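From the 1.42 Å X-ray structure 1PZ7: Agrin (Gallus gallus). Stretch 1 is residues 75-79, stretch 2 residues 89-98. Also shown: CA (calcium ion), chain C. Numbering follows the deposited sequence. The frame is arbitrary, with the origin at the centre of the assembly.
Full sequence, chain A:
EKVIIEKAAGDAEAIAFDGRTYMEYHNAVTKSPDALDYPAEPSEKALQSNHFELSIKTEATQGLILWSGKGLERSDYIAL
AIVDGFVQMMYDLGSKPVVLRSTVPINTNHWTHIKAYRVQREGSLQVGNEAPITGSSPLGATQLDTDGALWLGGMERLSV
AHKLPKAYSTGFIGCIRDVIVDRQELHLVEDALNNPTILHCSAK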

ATOM      1  N   SER A  75      -3.344  -4.784  15.303  1.00  7.35           N
ATOM      2  CA  SER A  75      -2.932  -3.508  14.729  1.00  7.57           C
ATOM      3  C   SER A  75      -3.859  -2.851  13.724  1.00  7.56           C
ATOM      4  O   SER A  75      -4.539  -3.518  12.943  1.00  7.59           O
ATOM      5  N   ASP A  76      -3.862  -1.521  13.756  1.00  7.77           N
ATOM      6  CA  ASP A  76      -4.512  -0.721  12.736  1.00  7.90           C
ATOM      7  C   ASP A  76      -3.745  -0.962  11.452  1.00  8.07           C
ATOM      8  O   ASP A  76      -2.592  -1.386  11.479  1.00  8.25           O
ATOM      9  N   TYR A  77      -4.362  -0.656  10.323  1.00  7.98           N
ATOM     10  CA  TYR A  77      -3.679  -0.793   9.051  1.00  8.14           C
ATOM     11  C   TYR A  77      -4.385  -0.008   7.975  1.00  8.28           C
ATOM     12  O   TYR A  77      -5.557   0.316   8.099  1.00  8.61           O
ATOM     13  N   ILE A  78      -3.635   0.314   6.932  1.00  8.30           N
ATOM     14  CA  ILE A  78      -4.192   0.842   5.701  1.00  8.53           C
ATOM     15  C   ILE A  78      -3.419   0.101   4.620  1.00  8.74           C
ATOM     16  O   ILE A  78      -2.192  -0.027   4.691  1.00  8.71           O
ATOM     17  N   ALA A  79      -4.139  -0.445   3.649  1.00  8.89           N
ATOM     18  CA  ALA A  79      -3.507  -1.258   2.630  1.00  9.15           C
ATOM     19  C   ALA A  79      -4.132  -1.061   1.267  1.00  9.26           C
ATOM     20  O   ALA A  79      -5.310  -0.712   1.159  1.00  9.28           O
ATOM     21  N   MET A  89      -8.652  -0.009  -1.538  1.00  9.32           N
ATOM     22  CA  MET A  89      -8.005   0.443  -0.327  1.00  9.49           C
ATOM     23  C   MET A  89      -8.866  -0.010   0.833  1.00  9.55           C
ATOM     24  O   MET A  89     -10.095   0.017   0.762  1.00  9.91           O
ATOM     25  N   MET A  90      -8.212  -0.436   1.901  1.00  9.53           N
ATOM     26  CA  MET A  90      -8.892  -0.899   3.085  1.00  9.47           C
ATOM     27  C   MET A  90      -8.141  -0.370   4.289  1.00  8.99           C
ATOM     28  O   MET A  90      -6.919  -0.372   4.300  1.00  8.95           O
ATOM     29  N   TYR A  91      -8.868   0.124   5.281  1.00  8.28           N
ATOM     30  CA  TYR A  91      -8.241   0.522   6.530  1.00  8.36           C
ATOM     31  C   TYR A  91      -9.168   0.295   7.706  1.00  8.15           C
ATOM     32  O   TYR A  91     -10.392   0.358   7.582  1.00  8.26           O
ATOM     33  N   ASP A  92      -8.556  -0.019   8.837  1.00  7.91           N
ATOM     34  CA  ASP A  92      -9.243  -0.198  10.104  1.00  7.60           C
ATOM     35  C   ASP A  92      -8.428   0.621  11.083  1.00  7.72           C
ATOM     36  O   ASP A  92      -7.234   0.382  11.245  1.00  7.54           O
ATOM     37  N   LEU A  93      -9.069   1.613  11.687  1.00  8.00           N
ATOM     38  CA  LEU A  93      -8.422   2.535  12.613  1.00  8.29           C
ATOM     39  C   LEU A  93      -8.784   2.207  14.058  1.00  8.55           C
ATOM     40  O   LEU A  93      -8.366   2.909  14.980  1.00  8.91           O
ATOM     41  N   GLY A  94      -9.555   1.141  14.249  1.00  8.93           N
ATOM     42  CA  GLY A  94     -10.004   0.741  15.569  1.00  8.96           C
ATOM     43  C   GLY A  94     -11.517   0.753  15.746  1.00  9.02           C
ATOM     44  O   GLY A  94     -12.005   0.506  16.851  1.00  9.77           O
ATOM     45  N   SER A  95     -12.251   1.036  14.670  1.00  9.00           N
ATOM     46  CA  SER A  95     -13.714   1.055  14.701  1.00  9.00           C
ATOM     47  C   SER A  95     -14.280   0.251  13.540  1.00  9.05           C
ATOM     48  O   SER A  95     -15.385   0.523  13.072  1.00  9.07           O
ATOM     49  N   LYS A  96     -13.512  -0.747  13.104  1.00  8.75           N
ATOM     50  CA  LYS A  96     -13.869  -1.644  11.999  1.00  8.78           C
ATOM     51  C   LYS A  96     -13.454  -1.072  10.637  1.00  8.88           C
ATOM     52  O   LYS A  96     -13.341   0.140  10.460  1.00  8.32           O
ATOM     53  N   PRO A  97     -13.146  -1.955   9.696  1.00  9.14           N
ATOM     54  CA  PRO A  97     -12.668  -1.527   8.381  1.00  9.42           C
ATOM     55  C   PRO A  97     -13.699  -0.954   7.419  1.00  9.44           C
ATOM     56  O   PRO A  97     -14.910  -1.140   7.553  1.00  9.87           O
ATOM     57  N   VAL A  98     -13.164  -0.234   6.445  1.00  9.35           N
ATOM     58  CA  VAL A  98     -13.919   0.243   5.306  1.00  9.70           C
ATOM     59  C   VAL A  98     -13.130  -0.184   4.077  1.00  9.70           C
ATOM     60  O   VAL A  98     -11.906  -0.329   4.135  1.00  9.38           O
TER

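The two stretches meet as neighbouring antiparallel strands, 77-79 against 89-92, with axes 4.7 Å apart at closest approach and N-to-C directions 179° apart. Together they bury 472 Å² of surface. Because side chains alternate along a strand, Tyr 77, Ala 79, Met 90 and Asp 92 share one face of the sheet, while Ile 78 and Tyr 91 lie on the other.

The CA-to-CB bond of Ser 75 (chi1 m) points away from stretch 2, and Ser 75 CB is 7.5 Å from Asp 92 O, its nearest approach, so the side chain contributes nothing to the packing. Asp 76 is the first residue to engage. Its CA-to-CB bond runs sideways, but chi1 in m brings the carboxylate nearer to stretch 2. There OD1 of Asp 76 lies 3.3 Å from the carbonyl O of Leu 93, a separation without a hydrogen bond, since both atoms coordinate the calcium ion: Asp 76 OD1 to the calcium ion is 2.3 Å and Leu 93 O to the calcium ion is 2.3 Å. The ion therefore bridges the two stretches. Water 3 and water 1 also bind it, the latter with its O 2.8 Å from the calcium ion and donating to Asp 76 OD2 at an O to OD2 distance of 2.7 Å; two further ligands come from elsewhere in the structure. Leu 93 (m, t) serves the site through its backbone, its CA-to-CB bond pointing away.

Tyr 77 makes the most extensive contact, with 104 Å² covered. It pairs with Asp 92 through backbone hydrogen bonds in both directions, Tyr 77 N to Asp 92 O at 3.2 Å and Asp 92 N to Tyr 77 O at 3.1 Å. Chi1 is p and chi2 is 91°, and the end of the side chain comes nearer to stretch 2. Asp 92 N lies over one ring face, and CE2 of Tyr 77 approaches CB of Asp 92 to 3.5 Å. At the ring edge, Tyr 77 CE1 is 4.0 Å from CG of Met 90, whose chi1, chi2 and chi3 are all t. Farther out, Tyr 77 OH reaches to 3.4 Å from CG of Pro 97. Water 2 links the polar ends: its O is 2.8 Å from Tyr 77 OH and 2.7 Å from Asp 92 OD1, to which it donates. The other carboxylate oxygen of Asp 92 (chi1 t) accepts from the backbone of the following loop, Gly 94 N to Asp 92 OD2 at 2.9 Å and, weakly, Lys 96 N to Asp 92 OD2 at 3.1 Å.

On the opposite face, Ile 78 (t, t) sits across from Tyr 91 in a non-hydrogen-bonded pair, where Ile 78 CB and Tyr 91 CB pack 3.8 Å apart. The end of the Tyr 91 side chain (chi1 p) then leads away, whereas Ile 78 CD1 reaches 3.9 Å from SD of Met 89 (t, t, p).

Ala 79 closes the register with backbone hydrogen bonds, Ala 79 N to Met 90 O at 2.9 Å and Met 90 N to Ala 79 O at 3.0 Å. Ala 79 CB lies 4.3 Å from Met 90 O.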

ATOM      1  CB  SER A  75      -1.568  -3.677  14.057  1.00  7.71           C
ATOM      2  OG  SER A  75      -0.584  -4.079  14.988  1.00  7.79           O
ATOM      3  CB  ASP A  76      -4.404   0.770  13.047  1.00  7.66           C
ATOM      4  CG  ASP A  76      -5.248   1.199  14.218  1.00  8.48           C
ATOM      5  OD1 ASP A  76      -5.149   2.390  14.587  1.00  7.56           O
ATOM      6  OD2 ASP A  76      -6.038   0.441  14.818  1.00  8.66           O
ATOM      7  CB  TYR A  77      -3.626  -2.265   8.621  1.00  8.27           C
ATOM      8  CG  TYR A  77      -4.994  -2.889   8.493  1.00  8.83           C
ATOM      9  CD1 TYR A  77      -5.680  -2.866   7.282  1.00  9.37           C
ATOM     10  CD2 TYR A  77      -5.612  -3.471   9.583  1.00  9.51           C
ATOM     11  CE1 TYR A  77      -6.940  -3.417   7.167  1.00  9.94           C
ATOM     12  CE2 TYR A  77      -6.866  -4.024   9.479  1.00 10.47           C
ATOM     13  CZ  TYR A  77      -7.525  -3.992   8.271  1.00  9.99           C
ATOM     14  OH  TYR A  77      -8.783  -4.547   8.185  1.00 11.45           O
ATOM     15  CB  ILE A  78      -4.095   2.384   5.592  1.00  8.51           C
ATOM     16  CG1 ILE A  78      -4.765   2.872   4.306  1.00  8.74           C
ATOM     17  CG2 ILE A  78      -2.659   2.865   5.644  1.00  8.68           C
ATOM     18  CD1 ILE A  78      -5.091   4.347   4.338  1.00  9.61           C
ATOM     19  CB  ALA A  79      -3.591  -2.721   3.019  1.00  9.55           C
ATOM     20  CB  MET A  89      -7.863   1.955  -0.320  1.00  9.89           C
ATOM     21  CG  MET A  89      -7.217   2.478   0.938  1.00 10.02           C
ATOM     22  SD  MET A  89      -6.684   4.188   0.832  1.00 11.46           S
ATOM     23  CE  MET A  89      -8.230   4.998   0.533  1.00 11.15           C
ATOM     24  CB  MET A  90      -8.894  -2.426   3.087  1.00 10.21           C
ATOM     25  CG  MET A  90      -9.594  -3.072   4.230  1.00 11.79           C
ATOM     26  SD  MET A  90      -9.775  -4.838   3.877  1.00 16.86           S
ATOM     27  CE  MET A  90     -11.158  -5.191   4.885  1.00 15.77           C
ATOM     28  CB  TYR A  91      -7.716   1.966   6.506  1.00  8.31           C
ATOM     29  CG  TYR A  91      -8.691   3.039   6.072  1.00  8.77           C
ATOM     30  CD1 TYR A  91      -9.493   3.710   6.997  1.00  8.05           C
ATOM     31  CD2 TYR A  91      -8.782   3.411   4.741  1.00  9.84           C
ATOM     32  CE1 TYR A  91     -10.370   4.711   6.594  1.00  8.91           C
ATOM     33  CE2 TYR A  91      -9.655   4.399   4.328  1.00 10.14           C
ATOM     34  CZ  TYR A  91     -10.445   5.047   5.253  1.00 10.02           C
ATOM     35  OH  TYR A  91     -11.301   6.031   4.805  1.00 10.42           O
ATOM     36  CB  ASP A  92      -9.281  -1.673  10.516  1.00  7.56           C
ATOM     37  CG  ASP A  92     -10.161  -1.923  11.733  1.00  7.10           C
ATOM     38  OD1 ASP A  92     -10.537  -3.095  11.977  1.00  7.13           O
ATOM     39  OD2 ASP A  92     -10.514  -1.008  12.496  1.00  8.10           O
ATOM     40  CB  LEU A  93      -8.874   3.967  12.305  1.00  8.49           C
ATOM     41  CG  LEU A  93      -8.755   4.431  10.852  1.00  8.80           C
ATOM     42  CD1 LEU A  93      -9.274   5.854  10.702  1.00  8.50           C
ATOM     43  CD2 LEU A  93      -7.316   4.354  10.375  1.00  9.16           C
ATOM     44  CB  SER A  95     -14.222   2.498  14.643  1.00  9.11           C
ATOM     45  OG  SER A  95     -13.847   3.212  15.806  1.00 10.04           O
ATOM     46  CB  LYS A  96     -15.345  -2.054  12.053  1.00  8.90           C
ATOM     47  CG  LYS A  96     -15.727  -2.583  13.421  1.00  9.15           C
ATOM     48  CD  LYS A  96     -16.515  -3.872  13.336  1.00  8.96           C
ATOM     49  CE  LYS A  96     -16.768  -4.454  14.718  1.00  8.43           C
ATOM     50  NZ  LYS A  96     -17.594  -3.575  15.584  1.00  8.42           N
ATOM     51  CB  PRO A  97     -12.090  -2.822   7.786  1.00  9.68           C
ATOM     52  CG  PRO A  97     -11.959  -3.753   8.919  1.00 11.42           C
ATOM     53  CD  PRO A  97     -13.090  -3.420   9.838  1.00  9.23           C
ATOM     54  CB  VAL A  98     -14.108   1.776   5.317  1.00  9.67           C
ATOM     55  CG1 VAL A  98     -12.790   2.489   5.117  1.00 10.31           C
ATOM     56  CG2 VAL A  98     -15.111   2.215   4.253  1.00  9.74           C
TER
HETATM   57 CA    CA C 701      -6.442   3.958  15.722  1.00 19.31          CA
HETATM   58  O   HOH W   1      -6.708   1.607  17.206  1.00 22.62           O
HETATM   59  O   HOH W   2      -9.743  -5.330  10.677  1.00 13.49           O
HETATM   60  O   HOH W   3      -7.459   5.390  17.351  1.00 14.97           O